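Local structure of nucleoside hydrolase, putative (Trypanosoma brucei, 3FZ0) at residues D18-Q29 against V281-R292; I162-K172 against W199-E209. The protein belongs to the nucleoside hydrolase family and holds a calcium ion in a site built on an open, mostly parallel alpha/beta sheet. The protein carries 2 engineered substitutions. All coordinates share one frame; numbering follows the deposited sequence.

Contact 1 of 2, residues D18-Q29 against V281-R292; sequences DDAIAIMLAMTQ and VPDAVAVLVAIR. With CA (calcium ion), chain G.
The calcium site of this nucleoside hydrolase fold sits at the N-terminal ends of two neighbouring helices, where Asp19 and Asp283 reach the same ion. Asp19 binds it with both carboxylate oxygens. Asp283 uses one, with OD2 2.4 Å from the calcium, and its OD1 accepts a bond from a metal-bound water. The carboxylate planes of Asp19 and Asp283 are 64° apart. Asp14, the backbone O of Leu134 and three waters complete the shell, and Thr13 also bonds Asp19 OD2. Asp18 is second-shell: its OD1 accepts a hydrogen bond from another calcium-bound water. Its OD2 accepts Asp283 N at 2.8 Å on the anti side, a nearly straight bond that ties the two helix starts together. Asp18 CG stands between the backbone N and the carbonyl carbon (chi1 71°), which turns the carboxylate to that N-H. Behind the ion the helices run nearly parallel, 25° apart, and pack closely. Ala22 CB lies 3.3 Å from Asp283 O and 3.5 Å from Val287 CG2. Farther on, Leu25 CD2 meets Ile291 CD1 at 4.1 Å, the two side chains sliding past each other in opposite directions. Such a cluster of aspartates around one calcium is characteristic of the nucleoside hydrolase family.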
# COMPACT_ATOMS: atom_id res chain seq x y z
N ASP B 18 -5.50 8.91 -31.30
CA ASP B 18 -6.11 7.58 -31.48
C ASP B 18 -7.59 7.52 -31.07
O ASP B 18 -8.37 6.76 -31.65
CB ASP B 18 -5.24 6.44 -30.92
CG ASP B 18 -5.17 6.43 -29.39
OD1 ASP B 18 -4.87 7.49 -28.78
OD2 ASP B 18 -5.45 5.32 -28.82
N ASP B 19 -8.01 8.36 -30.14
CA ASP B 19 -9.44 8.55 -29.89
C ASP B 19 -10.20 9.04 -31.15
O ASP B 19 -11.32 8.60 -31.44
CB ASP B 19 -9.67 9.54 -28.76
CG ASP B 19 -9.01 9.12 -27.47
OD1 ASP B 19 -7.79 9.31 -27.31
OD2 ASP B 19 -9.71 8.58 -26.58
N ALA B 20 -9.60 9.97 -31.88
CA ALA B 20 -10.23 10.49 -33.09
C ALA B 20 -10.38 9.39 -34.15
O ALA B 20 -11.46 9.26 -34.70
CB ALA B 20 -9.48 11.69 -33.65
N ILE B 21 -9.31 8.62 -34.42
CA ILE B 21 -9.38 7.49 -35.36
C ILE B 21 -10.46 6.49 -34.90
O ILE B 21 -11.22 5.97 -35.71
CB ILE B 21 -8.00 6.73 -35.49
CG1 ILE B 21 -6.90 7.67 -36.01
CG2 ILE B 21 -8.15 5.45 -36.39
CD1 ILE B 21 -7.17 8.28 -37.38
N ALA B 22 -10.51 6.21 -33.60
CA ALA B 22 -11.54 5.29 -33.06
C ALA B 22 -12.98 5.78 -33.31
O ALA B 22 -13.87 5.00 -33.71
CB ALA B 22 -11.32 5.04 -31.57
N ILE B 23 -13.22 7.08 -33.07
CA ILE B 23 -14.55 7.65 -33.28
C ILE B 23 -14.88 7.65 -34.78
O ILE B 23 -16.01 7.37 -35.17
CB ILE B 23 -14.70 9.06 -32.62
CG1 ILE B 23 -14.53 8.94 -31.09
CG2 ILE B 23 -16.03 9.69 -32.96
CD1 ILE B 23 -14.13 10.21 -30.36
N MET B 24 -13.88 7.93 -35.60
CA MET B 24 -14.00 7.85 -37.04
C MET B 24 -14.40 6.45 -37.47
O MET B 24 -15.24 6.27 -38.36
CB MET B 24 -12.71 8.30 -37.74
CG MET B 24 -12.39 9.81 -37.60
SD MET B 24 -10.83 10.31 -38.42
CE MET B 24 -11.41 10.84 -40.01
N LEU B 25 -13.84 5.45 -36.81
CA LEU B 25 -14.11 4.07 -37.16
C LEU B 25 -15.56 3.74 -36.80
O LEU B 25 -16.33 3.22 -37.65
CB LEU B 25 -13.12 3.14 -36.47
CG LEU B 25 -12.89 1.70 -36.94
CD1 LEU B 25 -11.68 1.13 -36.21
CD2 LEU B 25 -14.06 0.83 -36.68
N ALA B 26 -15.96 4.05 -35.56
CA ALA B 26 -17.38 3.92 -35.15
C ALA B 26 -18.36 4.62 -36.10
O ALA B 26 -19.41 4.07 -36.41
CB ALA B 26 -17.57 4.44 -33.76
N MET B 27 -17.99 5.81 -36.58
CA MET B 27 -18.90 6.60 -37.39
C MET B 27 -18.99 6.22 -38.85
O MET B 27 -19.80 6.81 -39.55
CB MET B 27 -18.56 8.08 -37.29
CG MET B 27 -19.09 8.72 -36.04
SD MET B 27 -18.61 10.44 -35.99
CE MET B 27 -16.91 10.29 -36.50
N THR B 28 -18.16 5.28 -39.31
CA THR B 28 -18.09 4.96 -40.75
C THR B 28 -18.38 3.48 -40.96
O THR B 28 -18.11 2.92 -41.98
CB THR B 28 -16.70 5.28 -41.35
OG1 THR B 28 -15.66 4.58 -40.63
CG2 THR B 28 -16.46 6.78 -41.36
N GLN B 29 -18.93 2.84 -39.95
CA GLN B 29 -19.19 1.42 -40.01
C GLN B 29 -20.71 1.26 -40.18
O GLN B 29 -21.48 2.05 -39.63
CB GLN B 29 -18.66 0.82 -38.71
CG GLN B 29 -18.33 -0.66 -38.76
CD GLN B 29 -17.13 -1.03 -39.62
OE1 GLN B 29 -16.32 -0.20 -40.02
NE2 GLN B 29 -17.01 -2.32 -39.88
N VAL B 281 -2.33 2.10 -32.55
CA VAL B 281 -3.52 2.95 -32.44
C VAL B 281 -4.55 2.34 -31.47
O VAL B 281 -5.61 1.91 -31.87
CB VAL B 281 -4.16 3.20 -33.85
CG1 VAL B 281 -5.17 4.32 -33.78
CG2 VAL B 281 -3.09 3.57 -34.86
N PRO B 282 -4.24 2.31 -30.17
CA PRO B 282 -5.01 1.49 -29.21
C PRO B 282 -6.51 1.69 -29.19
O PRO B 282 -7.26 0.69 -29.23
CB PRO B 282 -4.39 1.83 -27.85
CG PRO B 282 -2.95 2.16 -28.22
CD PRO B 282 -3.11 2.99 -29.50
N ASP B 283 -6.97 2.94 -29.11
CA ASP B 283 -8.44 3.17 -29.03
C ASP B 283 -9.20 2.65 -30.24
O ASP B 283 -10.34 2.22 -30.11
CB ASP B 283 -8.75 4.64 -28.82
CG ASP B 283 -8.28 5.14 -27.48
OD1 ASP B 283 -8.17 4.32 -26.55
OD2 ASP B 283 -8.02 6.35 -27.34
N ALA B 284 -8.58 2.65 -31.42
CA ALA B 284 -9.25 2.15 -32.63
C ALA B 284 -9.45 0.66 -32.52
O ALA B 284 -10.48 0.13 -32.99
CB ALA B 284 -8.47 2.51 -33.90
N VAL B 285 -8.50 -0.03 -31.90
CA VAL B 285 -8.60 -1.48 -31.71
C VAL B 285 -9.80 -1.80 -30.78
O VAL B 285 -10.57 -2.75 -31.01
CB VAL B 285 -7.24 -2.10 -31.22
CG1 VAL B 285 -7.34 -3.61 -30.99
CG2 VAL B 285 -6.12 -1.83 -32.20
N ALA B 286 -9.97 -1.00 -29.74
CA ALA B 286 -11.06 -1.21 -28.81
C ALA B 286 -12.42 -1.01 -29.50
O ALA B 286 -13.32 -1.85 -29.37
CB ALA B 286 -10.91 -0.26 -27.60
N VAL B 287 -12.58 0.11 -30.23
CA VAL B 287 -13.81 0.31 -31.03
C VAL B 287 -14.06 -0.87 -31.99
O VAL B 287 -15.20 -1.33 -32.10
CB VAL B 287 -13.84 1.69 -31.80
CG1 VAL B 287 -15.02 1.77 -32.73
CG2 VAL B 287 -13.90 2.85 -30.78
N LEU B 288 -13.03 -1.38 -32.64
CA LEU B 288 -13.20 -2.54 -33.50
C LEU B 288 -13.73 -3.77 -32.74
O LEU B 288 -14.62 -4.49 -33.23
CB LEU B 288 -11.89 -2.88 -34.20
CG LEU B 288 -11.96 -4.07 -35.16
CD1 LEU B 288 -12.62 -3.62 -36.43
CD2 LEU B 288 -10.56 -4.54 -35.43
N VAL B 289 -13.19 -4.00 -31.55
CA VAL B 289 -13.62 -5.13 -30.74
C VAL B 289 -15.11 -5.01 -30.41
O VAL B 289 -15.83 -5.99 -30.45
CB VAL B 289 -12.74 -5.32 -29.49
CG1 VAL B 289 -13.39 -6.26 -28.47
CG2 VAL B 289 -11.38 -5.86 -29.89
N ALA B 290 -15.55 -3.79 -30.08
CA ALA B 290 -16.93 -3.53 -29.70
C ALA B 290 -17.90 -3.81 -30.81
O ALA B 290 -18.96 -4.36 -30.60
CB ALA B 290 -17.11 -2.10 -29.26
N ILE B 291 -17.56 -3.39 -32.01
CA ILE B 291 -18.53 -3.48 -33.09
C ILE B 291 -18.36 -4.68 -34.02
O ILE B 291 -19.33 -5.09 -34.66
CB ILE B 291 -18.73 -2.14 -33.82
CG1 ILE B 291 -17.48 -1.66 -34.51
CG2 ILE B 291 -19.10 -1.08 -32.80
CD1 ILE B 291 -17.51 -0.11 -34.76
N ARG B 292 -17.16 -5.26 -34.08
CA ARG B 292 -16.94 -6.47 -34.84
C ARG B 292 -16.35 -7.53 -33.94
O ARG B 292 -15.14 -7.75 -33.97
CB ARG B 292 -16.02 -6.22 -36.04
CG ARG B 292 -16.47 -5.10 -36.96
CD ARG B 292 -15.93 -5.30 -38.35
NE ARG B 292 -16.84 -6.09 -39.16
CZ ARG B 292 -16.47 -6.93 -40.12
NH1 ARG B 292 -15.19 -7.11 -40.41
NH2 ARG B 292 -17.39 -7.60 -40.81
CA CA G . -7.72 7.68 -25.32
O HOH W 1 -5.48 7.96 -26.27
O HOH W 2 -6.80 5.65 -24.76
O HOH W 3 -6.24 8.03 -23.09

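Contact 2 of 2, residues I162-K172 against W199-E209; sequences IVIMNGTSESK and WKCPVQLVNWE
Strands 162-165 and 203-206 are neighbours in the parallel part of the central sheet, and their backbones are joined by a ladder of hydrogen bonds. Gln204 N bonds Ile162 O, Ile164 N bonds Gln204 O, and Val206 N bonds Ile164 O at 2.9 Å. Asn166 N continues the ladder to Val206 O. Past the strands, Trp208 N bonds Gly167 O at 2.9 Å, which holds the loop to the start of helix 208-212.

Apolar contacts follow both faces. Ile162 CG2 lies over the six-membered ring of Trp199, 3.5 Å from its centroid and 6° off the normal, a CH-pi contact. On one face Val163 CG1 meets Val206 CG2 at 3.6 Å. On the other, Ile164 CD1 touches both Val203 CG1 and Leu205 CD1.

The polar end centres on Glu209. Its carboxylate receives backbone N-H groups of loop 166-172. Ser169 N reaches OE1 of Glu209 at 2.8 Å, from above the carboxylate plane. Lys172 N meets OE2 of Glu209 at 3.1 Å, nearly along the C-O axis, and the bond from Glu170 N to the same oxygen is weak. The Glu209 chain bends at chi2 (89°), bringing the carboxylate to the loop N-H groups. Ser169 OG donates to Asn207 OD1 at 3.1 Å. The same oxygen caps Val210 N, and Asn207 ND2 bonds Ile340 O.

Trp208 and Lys172 also face the second subunit: Trp208 NE1 bonds its Tyr322, and Lys172 makes a cation-pi contact with its Trp321. One carboxylate thus gathers several amides of an irregular loop, probably fixing its path beside the subunit interface.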
# COMPACT_ATOMS: atom_id res chain seq x y z
N ILE B 162 -19.97 -3.36 -22.37
CA ILE B 162 -18.86 -2.43 -22.15
C ILE B 162 -17.54 -2.97 -22.68
O ILE B 162 -17.15 -4.10 -22.45
CB ILE B 162 -18.79 -1.91 -20.64
CG1 ILE B 162 -17.68 -0.86 -20.45
CG2 ILE B 162 -18.69 -3.07 -19.65
CD1 ILE B 162 -17.75 -0.10 -19.11
N VAL B 163 -16.90 -2.15 -23.48
CA VAL B 163 -15.55 -2.45 -23.97
C VAL B 163 -14.66 -1.30 -23.57
O VAL B 163 -15.00 -0.15 -23.78
CB VAL B 163 -15.55 -2.65 -25.47
CG1 VAL B 163 -14.22 -3.13 -25.92
CG2 VAL B 163 -16.62 -3.65 -25.86
N ILE B 164 -13.53 -1.60 -22.94
CA ILE B 164 -12.63 -0.55 -22.43
C ILE B 164 -11.22 -0.64 -23.00
O ILE B 164 -10.63 -1.73 -23.11
CB ILE B 164 -12.62 -0.53 -20.87
CG1 ILE B 164 -12.01 -1.82 -20.29
CG2 ILE B 164 -14.03 -0.27 -20.35
CD1 ILE B 164 -11.84 -1.80 -18.77
N MET B 165 -10.65 0.50 -23.39
CA MET B 165 -9.21 0.48 -23.71
C MET B 165 -8.47 0.82 -22.43
O MET B 165 -8.48 1.96 -21.98
CB MET B 165 -8.82 1.42 -24.87
CG MET B 165 -7.44 1.12 -25.40
SD MET B 165 -6.14 1.63 -24.26
CE MET B 165 -5.03 0.22 -24.30
N ASN B 166 -7.84 -0.19 -21.84
CA ASN B 166 -7.45 -0.17 -20.42
C ASN B 166 -6.50 -1.33 -20.03
O ASN B 166 -6.68 -2.47 -20.49
CB ASN B 166 -8.70 -0.17 -19.53
CG ASN B 166 -8.39 0.10 -18.05
OD1 ASN B 166 -7.98 -0.80 -17.31
ND2 ASN B 166 -8.61 1.33 -17.61
N GLY B 167 -5.50 -1.02 -19.21
CA GLY B 167 -4.68 -2.04 -18.61
C GLY B 167 -3.71 -2.80 -19.49
O GLY B 167 -3.43 -2.42 -20.64
N THR B 168 -3.14 -3.85 -18.91
CA THR B 168 -2.16 -4.68 -19.61
C THR B 168 -2.58 -6.16 -19.46
O THR B 168 -3.44 -6.51 -18.61
CB THR B 168 -0.77 -4.52 -18.99
OG1 THR B 168 -0.73 -5.23 -17.74
CG2 THR B 168 -0.45 -3.04 -18.75
N SER B 169 -1.99 -7.02 -20.29
CA SER B 169 -2.14 -8.44 -20.09
C SER B 169 -0.85 -9.09 -19.61
O SER B 169 -0.83 -10.26 -19.29
CB SER B 169 -2.65 -9.13 -21.36
OG SER B 169 -1.80 -8.86 -22.44
N GLU B 170 0.22 -8.31 -19.53
CA GLU B 170 1.56 -8.86 -19.28
C GLU B 170 2.34 -7.90 -18.39
O GLU B 170 3.54 -8.03 -18.24
CB GLU B 170 2.33 -9.05 -20.61
CG GLU B 170 1.80 -10.13 -21.55
CD GLU B 170 2.59 -10.24 -22.85
OE1 GLU B 170 3.81 -9.97 -22.84
OE2 GLU B 170 2.00 -10.56 -23.91
N SER B 171 1.63 -6.93 -17.82
CA SER B 171 2.20 -5.79 -17.12
C SER B 171 3.45 -5.13 -17.75
O SER B 171 4.36 -4.73 -17.04
CB SER B 171 2.37 -6.09 -15.62
OG SER B 171 3.38 -7.06 -15.43
N LYS B 172 3.46 -5.03 -19.08
CA LYS B 172 4.30 -4.07 -19.76
C LYS B 172 3.65 -2.70 -19.67
O LYS B 172 2.99 -2.28 -20.61
CB LYS B 172 4.51 -4.43 -21.23
CG LYS B 172 5.26 -5.73 -21.44
CD LYS B 172 5.73 -5.91 -22.86
CE LYS B 172 5.88 -7.39 -23.19
NZ LYS B 172 7.22 -7.90 -22.80
N TRP B 199 -23.48 -6.60 -14.99
CA TRP B 199 -23.20 -6.54 -16.42
C TRP B 199 -23.81 -7.79 -17.04
O TRP B 199 -23.72 -8.87 -16.47
CB TRP B 199 -21.70 -6.57 -16.70
CG TRP B 199 -20.89 -5.40 -16.24
CD1 TRP B 199 -19.86 -5.43 -15.36
CD2 TRP B 199 -20.98 -4.04 -16.70
NE1 TRP B 199 -19.30 -4.18 -15.21
CE2 TRP B 199 -19.97 -3.30 -16.02
CE3 TRP B 199 -21.79 -3.38 -17.61
CZ2 TRP B 199 -19.77 -1.94 -16.23
CZ3 TRP B 199 -21.60 -2.01 -17.81
CH2 TRP B 199 -20.59 -1.31 -17.12
N LYS B 200 -24.42 -7.63 -18.21
CA LYS B 200 -24.95 -8.77 -18.95
C LYS B 200 -23.84 -9.67 -19.51
O LYS B 200 -24.03 -10.88 -19.65
CB LYS B 200 -25.86 -8.30 -20.08
CG LYS B 200 -27.29 -7.88 -19.64
CD LYS B 200 -28.27 -8.21 -20.77
CE LYS B 200 -29.45 -7.22 -20.90
NZ LYS B 200 -29.13 -6.08 -21.82
N CYS B 201 -22.69 -9.07 -19.82
CA CYS B 201 -21.52 -9.77 -20.30
C CYS B 201 -20.31 -9.24 -19.58
O CYS B 201 -20.25 -8.04 -19.29
CB CYS B 201 -21.28 -9.51 -21.79
SG CYS B 201 -22.00 -10.69 -22.92
N PRO B 202 -19.30 -10.10 -19.34
CA PRO B 202 -18.06 -9.61 -18.74
C PRO B 202 -17.50 -8.41 -19.50
O PRO B 202 -17.64 -8.35 -20.72
CB PRO B 202 -17.09 -10.79 -18.92
CG PRO B 202 -18.01 -11.99 -19.02
CD PRO B 202 -19.26 -11.54 -19.65
N VAL B 203 -16.90 -7.48 -18.77
CA VAL B 203 -16.14 -6.35 -19.34
C VAL B 203 -15.11 -6.92 -20.32
O VAL B 203 -14.43 -7.90 -19.99
CB VAL B 203 -15.38 -5.59 -18.21
CG1 VAL B 203 -14.54 -4.42 -18.77
CG2 VAL B 203 -16.34 -5.13 -17.09
N GLN B 204 -15.02 -6.35 -21.52
CA GLN B 204 -13.96 -6.71 -22.48
C GLN B 204 -12.77 -5.79 -22.30
O GLN B 204 -12.88 -4.56 -22.48
CB GLN B 204 -14.46 -6.63 -23.92
CG GLN B 204 -15.78 -7.37 -24.15
CD GLN B 204 -15.65 -8.86 -23.99
OE1 GLN B 204 -14.90 -9.50 -24.73
NE2 GLN B 204 -16.38 -9.43 -23.02
N LEU B 205 -11.62 -6.36 -21.94
CA LEU B 205 -10.44 -5.56 -21.63
C LEU B 205 -9.53 -5.48 -22.85
O LEU B 205 -8.74 -6.40 -23.12
CB LEU B 205 -9.69 -6.11 -20.41
CG LEU B 205 -8.52 -5.31 -19.84
CD1 LEU B 205 -8.89 -4.14 -18.88
CD2 LEU B 205 -7.51 -6.28 -19.15
N VAL B 206 -9.62 -4.39 -23.59
CA VAL B 206 -8.71 -4.18 -24.71
C VAL B 206 -7.44 -3.50 -24.17
O VAL B 206 -7.37 -2.27 -23.99
CB VAL B 206 -9.40 -3.45 -25.85
CG1 VAL B 206 -8.46 -3.32 -27.09
CG2 VAL B 206 -10.74 -4.19 -26.20
N ASN B 207 -6.46 -4.35 -23.88
CA ASN B 207 -5.27 -3.94 -23.15
C ASN B 207 -4.17 -3.51 -24.10
O ASN B 207 -4.24 -3.75 -25.31
CB ASN B 207 -4.75 -5.09 -22.27
CG ASN B 207 -4.65 -6.39 -23.02
OD1 ASN B 207 -3.66 -6.67 -23.69
ND2 ASN B 207 -5.71 -7.19 -22.96
N TRP B 208 -3.14 -2.91 -23.52
CA TRP B 208 -2.00 -2.38 -24.26
C TRP B 208 -1.34 -3.40 -25.21
O TRP B 208 -1.19 -3.11 -26.42
CB TRP B 208 -0.98 -1.81 -23.27
CG TRP B 208 0.35 -1.39 -23.86
CD1 TRP B 208 1.57 -1.93 -23.55
CD2 TRP B 208 0.59 -0.35 -24.80
NE1 TRP B 208 2.54 -1.29 -24.23
CE2 TRP B 208 1.99 -0.31 -25.01
CE3 TRP B 208 -0.22 0.56 -25.50
CZ2 TRP B 208 2.61 0.60 -25.93
CZ3 TRP B 208 0.39 1.48 -26.40
CH2 TRP B 208 1.78 1.48 -26.61
N GLU B 209 -0.97 -4.57 -24.70
CA GLU B 209 -0.20 -5.55 -25.49
C GLU B 209 -0.98 -6.08 -26.68
O GLU B 209 -0.45 -6.23 -27.75
CB GLU B 209 0.32 -6.71 -24.64
CG GLU B 209 1.33 -6.29 -23.54
CD GLU B 209 0.67 -5.91 -22.21
OE1 GLU B 209 -0.52 -5.54 -22.22
OE2 GLU B 209 1.34 -5.97 -21.14

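How the contacts relate
Both contacts are largely buried in the same alpha/beta fold, and contact 2 is nested in the chain between the two segments of contact 1. Contact 1 joins two helices. Contact 2 joins two strands of the central sheet, then runs out to the subunit interface, whereas no other chain of the assembly touches contact 1. They meet where helix 282-291 lies on the sheet: Ala286 packs on Val206, Ala290 on Val163, and Asp283 OD1 is 3.4 Å from Met165 CB. Carboxylates serve differently in the two places. Those of contact 1 gather round a metal and its waters, while in contact 2 a glutamate gathers backbone amides.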